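Side-chain contacts in FYVE, RhoGEF and PH domain-containing protein 5 (Homo sapiens, PDB 3MPX), which activates the small GTPase CDC42 by exchanging its bound GDP for GTP, and is seen here through its DH domain and first PH domain: residues A[43-46]-A[47-51]; A[181-184]-A[185-189]. All blocks are in the same frame, centred on the assembly; numbering follows the deposited sequence.

Contact 1: residues A[43-46]-A[47-51]; sequences HLNL and DFHGA
Leu-44 and Phe-48 lie alongside each other, one turn apart on the long helix 21-59 of the DH domain, and point the same way. CD1 of Leu-44 rests 3.9 Å from CB of Phe-48. CG is anti to the backbone N in both (chi1 -169° in Leu-44, 177° in Phe-48), which carries the two side chains together toward helix 162-184. There both reach Leu-166; the Phe-48 ring also meets that of Phe-151 on helix 142-152. On the face turned to helix 66-98, Asn-45 and His-49 form a second pair: OD1 of Asn-45 sits over one face of the imidazole, 3.9 Å from His-49 CG, with amide and ring planes 41° apart. The polar ends are held separately, Asn-45 ND2 by the carbonyl of Leu-41 and His-49 ND1 by that of Leu-76.

Asp-47 lies on the more exposed side. Its OD1 comes 3.4 Å from CD2 of Leu-46, while its OD2 lies 4.1 Å from CB of His-43. Putting an alanine here would probably leave Leu-46 CD2 and CB of His-43 without the carboxylate beside them.

At 47-49 the helix widens into a pi-type turn. Asp-47 N still bonds to His-43 O at 2.9 Å, in the alpha-helical pattern. Leu-44 O then accepts from both Phe-48 N (2.7 Å) and His-49 N (3.0 Å), and Asn-45 O takes Gly-50 N at 2.8 Å, five residues on. The backbone thus passes from alpha to pi bonding through one carbonyl that takes two donors. Around it, Leu-44 and Phe-48 face helix 162-184, with Phe-48 also reaching Leu-76, Asn-45 and His-49 set a mixed polar and apolar surface against helix 66-98 that includes Pro-80, and the carboxylate of Asp-47 stays on the outer side.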
loop_
_atom_site.group_PDB
_atom_site.type_symbol
_atom_site.label_atom_id
_atom_site.label_comp_id
_atom_site.label_asym_id
_atom_site.label_seq_id
_atom_site.Cartn_x
_atom_site.Cartn_y
_atom_site.Cartn_z
ATOM N N HIS A 43 9.965 -12.414 -10.991
ATOM C CA HIS A 43 9.122 -12.463 -12.199
ATOM C C HIS A 43 8.949 -11.110 -12.855
ATOM O O HIS A 43 8.712 -11.040 -14.064
ATOM C CB HIS A 43 7.762 -13.105 -11.881
ATOM C CG HIS A 43 7.914 -14.548 -11.480
ATOM N ND1 HIS A 43 7.710 -14.963 -10.167
ATOM C CD2 HIS A 43 8.364 -15.603 -12.207
ATOM C CE1 HIS A 43 7.991 -16.256 -10.150
ATOM N NE2 HIS A 43 8.393 -16.687 -11.352
ATOM N N LEU A 44 9.119 -10.032 -12.074
ATOM C CA LEU A 44 9.102 -8.685 -12.591
ATOM C C LEU A 44 10.372 -8.488 -13.423
ATOM O O LEU A 44 10.303 -7.984 -14.538
ATOM C CB LEU A 44 9.061 -7.688 -11.438
ATOM C CG LEU A 44 8.786 -6.230 -11.828
ATOM C CD1 LEU A 44 7.393 -6.053 -12.426
ATOM C CD2 LEU A 44 8.943 -5.347 -10.651
ATOM N N ASN A 45 11.524 -8.931 -12.900
ATOM C CA ASN A 45 12.810 -8.787 -13.570
ATOM C C ASN A 45 12.931 -9.653 -14.819
ATOM O O ASN A 45 13.563 -9.236 -15.792
ATOM C CB ASN A 45 13.929 -9.075 -12.599
ATOM C CG ASN A 45 14.334 -7.837 -11.879
ATOM O OD1 ASN A 45 15.152 -7.064 -12.373
ATOM N ND2 ASN A 45 13.686 -7.560 -10.761
ATOM N N LEU A 46 12.306 -10.827 -14.806
ATOM C CA LEU A 46 12.333 -11.730 -15.943
ATOM C C LEU A 46 11.345 -11.278 -17.008
ATOM O O LEU A 46 11.727 -11.172 -18.170
ATOM C CB LEU A 46 12.030 -13.181 -15.503
ATOM C CG LEU A 46 12.146 -14.284 -16.577
ATOM C CD1 LEU A 46 13.606 -14.684 -16.821
ATOM C CD2 LEU A 46 11.372 -15.532 -16.173
ATOM N N ASP A 47 10.091 -11.006 -16.619
ATOM C CA ASP A 47 9.014 -10.702 -17.556
ATOM C C ASP A 47 8.822 -9.214 -17.871
ATOM O O ASP A 47 8.201 -8.887 -18.892
ATOM C CB ASP A 47 7.698 -11.326 -17.053
ATOM C CG ASP A 47 7.812 -12.786 -16.598
ATOM O OD1 ASP A 47 8.824 -13.453 -16.951
ATOM O OD2 ASP A 47 6.898 -13.257 -15.877
ATOM N N PHE A 48 9.319 -8.317 -17.016
ATOM C CA PHE A 48 9.154 -6.903 -17.291
ATOM C C PHE A 48 10.497 -6.286 -17.658
ATOM O O PHE A 48 10.676 -5.939 -18.818
ATOM C CB PHE A 48 8.452 -6.171 -16.141
ATOM C CG PHE A 48 8.321 -4.679 -16.332
ATOM C CD1 PHE A 48 7.417 -4.155 -17.245
ATOM C CD2 PHE A 48 9.091 -3.800 -15.589
ATOM C CE1 PHE A 48 7.290 -2.781 -17.408
ATOM C CE2 PHE A 48 8.958 -2.426 -15.749
ATOM C CZ PHE A 48 8.060 -1.923 -16.659
ATOM N N HIS A 49 11.445 -6.192 -16.715
ATOM C CA HIS A 49 12.750 -5.616 -16.989
ATOM C C HIS A 49 13.419 -6.339 -18.185
ATOM O O HIS A 49 13.720 -5.681 -19.188
ATOM C CB HIS A 49 13.613 -5.629 -15.717
ATOM C CG HIS A 49 15.075 -5.408 -15.949
ATOM N ND1 HIS A 49 15.671 -4.199 -15.669
ATOM C CD2 HIS A 49 16.021 -6.271 -16.394
ATOM C CE1 HIS A 49 16.947 -4.344 -15.979
ATOM N NE2 HIS A 49 17.199 -5.572 -16.441
ATOM N N GLY A 50 13.591 -7.664 -18.088
ATOM C CA GLY A 50 14.203 -8.482 -19.130
ATOM C C GLY A 50 13.605 -8.287 -20.514
ATOM O O GLY A 50 14.337 -8.018 -21.471
ATOM N N ALA A 51 12.258 -8.376 -20.626
ATOM C CA ALA A 51 11.540 -8.218 -21.896
ATOM C C ALA A 51 11.648 -6.800 -22.468
ATOM O O ALA A 51 11.725 -6.638 -23.690
ATOM C CB ALA A 51 10.084 -8.613 -21.729
#

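Contact 2: residues A[181-184]-A[185-189]; sequences TDYL and NNLCP
Leu-187 folds back over the ring of Tyr-183 where helix 162-184 gives way to the loop leading into helix 192-214. Its CD2 makes a CH-pi contact, 4.2 Å from the centroid of the Tyr-183 ring and 21° off the ring normal, whereas its CD1 lies toward one side of the ring, 3.5 Å from CE2. With CG beside its own backbone N (chi1 -65°), the leucine can present both methyls to the tyrosine. This is the tightly packed part: the tyrosine is buried and also touches Ile-26, Trp-100 and Val-106. Its OH is hydrogen-bonded to OE1 of Glu-193.

A type I beta turn from Leu-184 to Leu-187 brings the leucine round, closed by Leu-187 N on Leu-184 O at 3.0 Å. From within the turn, Asn-186 N makes a weak bond back to Tyr-183 O. The side chain of Asn-186 also turns back, its ND2 giving a weak bond of 2.8 Å to Asp-182 O, and lies against Arg-22 and Ile-26 of helix 21-59.

Asn-185 marks the looser, solvent-facing side. Its backbone N reaches Thr-181 O at 3.3 Å, and its exposed amide lies near that same carbonyl without a well-directed bond.

The chemistry thus changes across the helix end: apolar and CH-pi contact on the inner side, and polar contacts to carbonyls of the last turn, mostly long or weak, around the rest.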
loop_
_atom_site.group_PDB
_atom_site.type_symbol
_atom_site.label_atom_id
_atom_site.label_comp_id
_atom_site.label_asym_id
_atom_site.label_seq_id
_atom_site.Cartn_x
_atom_site.Cartn_y
_atom_site.Cartn_z
ATOM N N THR A 181 5.912 -1.193 13.160
ATOM C CA THR A 181 5.181 -0.483 14.213
ATOM C C THR A 181 4.425 -1.512 15.080
ATOM O O THR A 181 4.378 -1.341 16.291
ATOM C CB THR A 181 4.315 0.603 13.609
ATOM O OG1 THR A 181 5.203 1.517 12.959
ATOM C CG2 THR A 181 3.464 1.321 14.649
ATOM N N ASP A 182 3.901 -2.601 14.489
ATOM C CA ASP A 182 3.247 -3.635 15.287
ATOM C C ASP A 182 4.295 -4.450 16.057
ATOM O O ASP A 182 4.023 -4.946 17.148
ATOM C CB ASP A 182 2.346 -4.518 14.424
ATOM C CG ASP A 182 0.937 -3.966 14.348
ATOM O OD1 ASP A 182 0.033 -4.549 14.994
ATOM O OD2 ASP A 182 0.742 -2.917 13.686
ATOM N N TYR A 183 5.508 -4.540 15.503
ATOM C CA TYR A 183 6.635 -5.231 16.106
ATOM C C TYR A 183 7.156 -4.456 17.314
ATOM O O TYR A 183 7.441 -5.062 18.341
ATOM C CB TYR A 183 7.733 -5.404 15.058
ATOM C CG TYR A 183 8.953 -6.144 15.548
ATOM C CD1 TYR A 183 8.911 -7.518 15.791
ATOM C CD2 TYR A 183 10.175 -5.493 15.691
ATOM C CE1 TYR A 183 10.049 -8.218 16.187
ATOM C CE2 TYR A 183 11.322 -6.185 16.092
ATOM C CZ TYR A 183 11.251 -7.545 16.348
ATOM O OH TYR A 183 12.375 -8.219 16.752
ATOM N N LEU A 184 7.246 -3.118 17.195
ATOM C CA LEU A 184 7.747 -2.217 18.242
ATOM C C LEU A 184 6.832 -2.219 19.474
ATOM O O LEU A 184 7.344 -2.196 20.603
ATOM C CB LEU A 184 7.914 -0.786 17.661
ATOM C CG LEU A 184 8.485 0.355 18.561
ATOM C CD1 LEU A 184 9.996 0.448 18.479
ATOM C CD2 LEU A 184 7.851 1.688 18.198
ATOM N N ASN A 185 5.487 -2.261 19.258
ATOM C CA ASN A 185 4.475 -2.259 20.330
ATOM C C ASN A 185 4.546 -3.497 21.230
ATOM O O ASN A 185 4.008 -3.475 22.337
ATOM C CB ASN A 185 3.063 -2.111 19.779
ATOM C CG ASN A 185 2.822 -0.854 19.013
ATOM O OD1 ASN A 185 3.506 0.155 19.177
ATOM N ND2 ASN A 185 1.857 -0.915 18.117
ATOM N N ASN A 186 5.206 -4.557 20.762
ATOM C CA ASN A 186 5.368 -5.777 21.530
ATOM C C ASN A 186 6.786 -5.935 22.067
ATOM O O ASN A 186 7.069 -6.928 22.739
ATOM C CB ASN A 186 4.962 -6.968 20.704
ATOM C CG ASN A 186 3.515 -6.941 20.364
ATOM O OD1 ASN A 186 2.638 -7.139 21.211
ATOM N ND2 ASN A 186 3.240 -6.724 19.107
ATOM N N LEU A 187 7.670 -4.972 21.789
ATOM C CA LEU A 187 9.044 -5.029 22.283
ATOM C C LEU A 187 9.152 -4.327 23.630
ATOM O O LEU A 187 8.311 -3.475 23.959
ATOM C CB LEU A 187 10.069 -4.422 21.289
ATOM C CG LEU A 187 10.282 -5.111 19.929
ATOM C CD1 LEU A 187 11.367 -4.430 19.166
ATOM C CD2 LEU A 187 10.631 -6.569 20.067
ATOM N N CYS A 188 10.194 -4.682 24.407
ATOM C CA CYS A 188 10.442 -4.043 25.684
ATOM C C CYS A 188 10.994 -2.650 25.384
ATOM O O CYS A 188 12.000 -2.567 24.673
ATOM C CB CYS A 188 11.415 -4.857 26.529
ATOM S SG CYS A 188 11.728 -4.146 28.165
ATOM N N PRO A 189 10.367 -1.553 25.899
ATOM C CA PRO A 189 10.850 -0.192 25.583
ATOM C C PRO A 189 12.291 0.108 25.982
ATOM O O PRO A 189 12.801 1.187 25.682
ATOM C CB PRO A 189 9.871 0.706 26.348
ATOM C CG PRO A 189 8.624 -0.104 26.442
ATOM C CD PRO A 189 9.138 -1.490 26.719
#

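Both contacts are local and belong to the DH domain, with centres about 37 Å apart and nearest atoms about 24 Å apart. They are tied by the same two helices, which run antiparallel: contact 1 lies on helix 21-59 and packs against the beginning of helix 162-184, while contact 2 lies at the end of helix 162-184 and touches Arg-22 and Ile-26 near the start of helix 21-59. Contact 1 is partly buried in mid-helix, where regular and widened backbone bonds support side chains facing neighbouring helices. Contact 2 is mainly a surface contact; it combines one buried aromatic ring with a weaker, turn-like bonding pattern.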